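Local coordinates for uncharacterized protein (Sus scrofa, PDB 5BNF) that is porcine CD38, a disulfide-rich member of the ADP-ribosyl cyclase family, at residues 2-7 against 108-113. Residues are numbered along the deposited sequence; the frame is centred on the assembly and turned at random.
Sequences NGKGST and DLSWCG
Ser6 and the backbone N of Thr7 approach one face of the peptide plane joining Ser110 to Trp111, Trp111 CB leaves from the other, and the carbonyl oxygen of that plane is the focus of the contact. Thr7 N donates to Ser110 O at 2.7 Å, tilted 26° from the carbonyl plane, while Ser6 CA offers a CA-H...O contact to the same oxygen at 3.0 Å. The second flat group, the Trp111 indole, turns away from residues 2-7 into an aromatic cluster: Phe41 and Phe139 meet it edge-to-face, Phe10 and Phe45 at inclined planes, and at its edge NE1 is hydrogen-bonded to Tyr58 OH. Ser6 therefore meets Trp111 chiefly at its backbone.

Thr7 shows how a side chain can stand in for a backbone acceptor. Its OG1 lies beside its own N, anti to the carbonyl carbon (chi1 -51°), which brings hydroxyl and N-H to the same residue; Ser110 N reaches Thr7 OG1 at 2.7 Å. Two bonds in opposite directions therefore close a small ring between Thr7 and Ser110, held without a regular strand.

In this ADP-ribosyl cyclase fold, the pair ties the N-terminal lead-in to helix 10-25 to the loop following helix 101-106, its centre about 17 Å from that of the chain. Leu109 carries the join onto that first helix, touching Phe10, Ile14 and Arg17, and sets its CB 3.7 Å from Thr7 OG1. At the other end, Ser6 OG receives a weak, bent bond from Cys112 N (3.2 Å) and is also hydrogen-bonded to Asn121 O, next to the Cys112-Cys125 disulfide. Gly5 O abuts Ser110 CB at 3.3 Å, and the more exposed Lys4 lays its extended chain past the serine hydroxyl, Lys4 CB coming within 3.5 Å of Ser110 OG.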
ATOM      1  N   ASN A   2       5.936  15.063  15.157  1.00 32.86           N
ATOM      2  CA  ASN A   2       7.188  14.673  14.528  1.00 27.85           C
ATOM      3  C   ASN A   2       7.073  14.414  13.037  1.00 30.47           C
ATOM      4  O   ASN A   2       8.070  14.440  12.328  1.00 27.33           O
ATOM      5  CB  ASN A   2       7.732  13.418  15.216  1.00 28.85           C
ATOM      6  CG  ASN A   2       8.247  13.697  16.612  1.00 35.61           C
ATOM      7  OD1 ASN A   2       9.348  14.211  16.786  1.00 34.02           O
ATOM      8  ND2 ASN A   2       7.451  13.370  17.610  1.00 23.48           N
ATOM      9  N   GLY A   3       5.858  14.164  12.562  1.00 27.50           N
ATOM     10  CA  GLY A   3       5.680  13.878  11.152  1.00 32.83           C
ATOM     11  C   GLY A   3       5.517  15.086  10.249  1.00 35.81           C
ATOM     12  O   GLY A   3       5.225  16.193  10.697  1.00 29.78           O
ATOM     13  N   LYS A   4       5.719  14.854   8.959  1.00 38.93           N
ATOM     14  CA  LYS A   4       5.587  15.887   7.938  1.00 38.37           C
ATOM     15  C   LYS A   4       4.214  16.548   7.983  1.00 25.94           C
ATOM     16  O   LYS A   4       3.201  15.887   8.198  1.00 34.62           O
ATOM     17  CB  LYS A   4       5.770  15.269   6.548  1.00 36.11           C
ATOM     18  CG  LYS A   4       7.117  15.501   5.893  1.00 49.11           C
ATOM     19  CD  LYS A   4       7.242  14.623   4.655  1.00 57.88           C
ATOM     20  CE  LYS A   4       8.543  14.859   3.903  1.00 73.21           C
ATOM     21  NZ  LYS A   4       8.701  13.904   2.764  1.00 59.32           N
ATOM     22  N   GLY A   5       4.185  17.855   7.772  1.00 29.22           N
ATOM     23  CA  GLY A   5       2.921  18.560   7.752  1.00 32.68           C
ATOM     24  C   GLY A   5       2.241  18.208   6.448  1.00 30.83           C
ATOM     25  O   GLY A   5       2.870  17.637   5.556  1.00 27.08           O
ATOM     26  N   SER A   6       0.962  18.541   6.334  1.00 25.24           N
ATOM     27  CA  SER A   6       0.207  18.243   5.131  1.00 30.60           C
ATOM     28  C   SER A   6       0.900  18.786   3.890  1.00 31.99           C
ATOM     29  O   SER A   6       1.597  19.792   3.944  1.00 29.79           O
ATOM     30  CB  SER A   6      -1.195  18.836   5.238  1.00 36.82           C
ATOM     31  OG  SER A   6      -1.878  18.308   6.361  1.00 39.87           O
ATOM     32  N   THR A   7       0.714  18.105   2.770  1.00 28.46           N
ATOM     33  CA  THR A   7       1.313  18.541   1.528  1.00 29.06           C
ATOM     34  C   THR A   7       0.554  19.782   1.070  1.00 34.59           C
ATOM     35  O   THR A   7      -0.677  19.783   1.015  1.00 37.30           O
ATOM     36  CB  THR A   7       1.200  17.447   0.455  1.00 42.12           C
ATOM     37  OG1 THR A   7       1.699  16.214   0.985  1.00 28.88           O
ATOM     38  CG2 THR A   7       2.002  17.827  -0.787  1.00 38.95           C
ATOM     39  N   ASP A 108       3.076   9.403  -1.808  1.00 47.64           N
ATOM     40  CA  ASP A 108       4.038  10.409  -1.354  1.00 45.48           C
ATOM     41  C   ASP A 108       3.472  11.631  -0.636  1.00 39.45           C
ATOM     42  O   ASP A 108       4.225  12.486  -0.182  1.00 36.26           O
ATOM     43  CB  ASP A 108       4.904  10.885  -2.523  1.00 55.07           C
ATOM     44  CG  ASP A 108       5.881   9.824  -2.994  1.00 74.72           C
ATOM     45  OD1 ASP A 108       6.493   9.159  -2.127  1.00 72.89           O
ATOM     46  OD2 ASP A 108       6.048   9.666  -4.225  1.00 66.10           O
ATOM     47  N   LEU A 109       2.157  11.717  -0.517  1.00 34.11           N
ATOM     48  CA  LEU A 109       1.554  12.872   0.136  1.00 33.57           C
ATOM     49  C   LEU A 109       1.448  12.754   1.659  1.00 31.79           C
ATOM     50  O   LEU A 109       1.573  11.665   2.221  1.00 26.45           O
ATOM     51  CB  LEU A 109       0.169  13.114  -0.462  1.00 33.46           C
ATOM     52  CG  LEU A 109       0.056  13.819  -1.821  1.00 38.25           C
ATOM     53  CD1 LEU A 109       1.093  13.332  -2.805  1.00 24.24           C
ATOM     54  CD2 LEU A 109      -1.349  13.588  -2.351  1.00 36.65           C
ATOM     55  N   SER A 110       1.232  13.893   2.312  1.00 30.28           N
ATOM     56  CA  SER A 110       1.072  13.956   3.763  1.00 31.94           C
ATOM     57  C   SER A 110      -0.186  14.747   4.091  1.00 33.05           C
ATOM     58  O   SER A 110      -0.424  15.807   3.516  1.00 34.79           O
ATOM     59  CB  SER A 110       2.274  14.641   4.413  1.00 41.00           C
ATOM     60  OG  SER A 110       3.354  13.738   4.560  1.00 48.79           O
ATOM     61  N   TRP A 111      -0.992  14.245   5.020  1.00 30.82           N
ATOM     62  CA  TRP A 111      -2.214  14.948   5.376  1.00 21.22           C
ATOM     63  C   TRP A 111      -2.713  14.680   6.798  1.00 28.79           C
ATOM     64  O   TRP A 111      -2.468  13.623   7.379  1.00 21.09           O
ATOM     65  CB  TRP A 111      -3.315  14.600   4.366  1.00 19.68           C
ATOM     66  CG  TRP A 111      -3.783  13.164   4.404  1.00 28.57           C
ATOM     67  CD1 TRP A 111      -4.797  12.655   5.164  1.00 13.20           C
ATOM     68  CD2 TRP A 111      -3.250  12.057   3.659  1.00 16.41           C
ATOM     69  NE1 TRP A 111      -4.928  11.308   4.941  1.00 21.51           N
ATOM     70  CE2 TRP A 111      -3.992  10.914   4.023  1.00 16.55           C
ATOM     71  CE3 TRP A 111      -2.221  11.921   2.724  1.00 18.39           C
ATOM     72  CZ2 TRP A 111      -3.740   9.650   3.482  1.00 28.92           C
ATOM     73  CZ3 TRP A 111      -1.969  10.663   2.184  1.00 23.82           C
ATOM     74  CH2 TRP A 111      -2.725   9.545   2.565  1.00 26.39           C
ATOM     75  N   CYS A 112      -3.396  15.675   7.351  1.00 26.37           N
ATOM     76  CA  CYS A 112      -3.984  15.591   8.676  1.00 31.04           C
ATOM     77  C   CYS A 112      -4.749  16.869   8.945  1.00 36.59           C
ATOM     78  O   CYS A 112      -4.367  17.953   8.490  1.00 32.03           O
ATOM     79  CB  CYS A 112      -2.928  15.371   9.759  1.00 24.18           C
ATOM     80  SG  CYS A 112      -1.781  16.738  10.089  1.00 42.95           S
ATOM     81  N   GLY A 113      -5.855  16.730   9.663  1.00 33.02           N
ATOM     82  CA  GLY A 113      -6.673  17.877   9.971  1.00 34.12           C
ATOM     83  C   GLY A 113      -6.375  18.431  11.342  1.00 35.47           C
ATOM     84  O   GLY A 113      -5.308  18.191  11.905  1.00 30.95           O
TER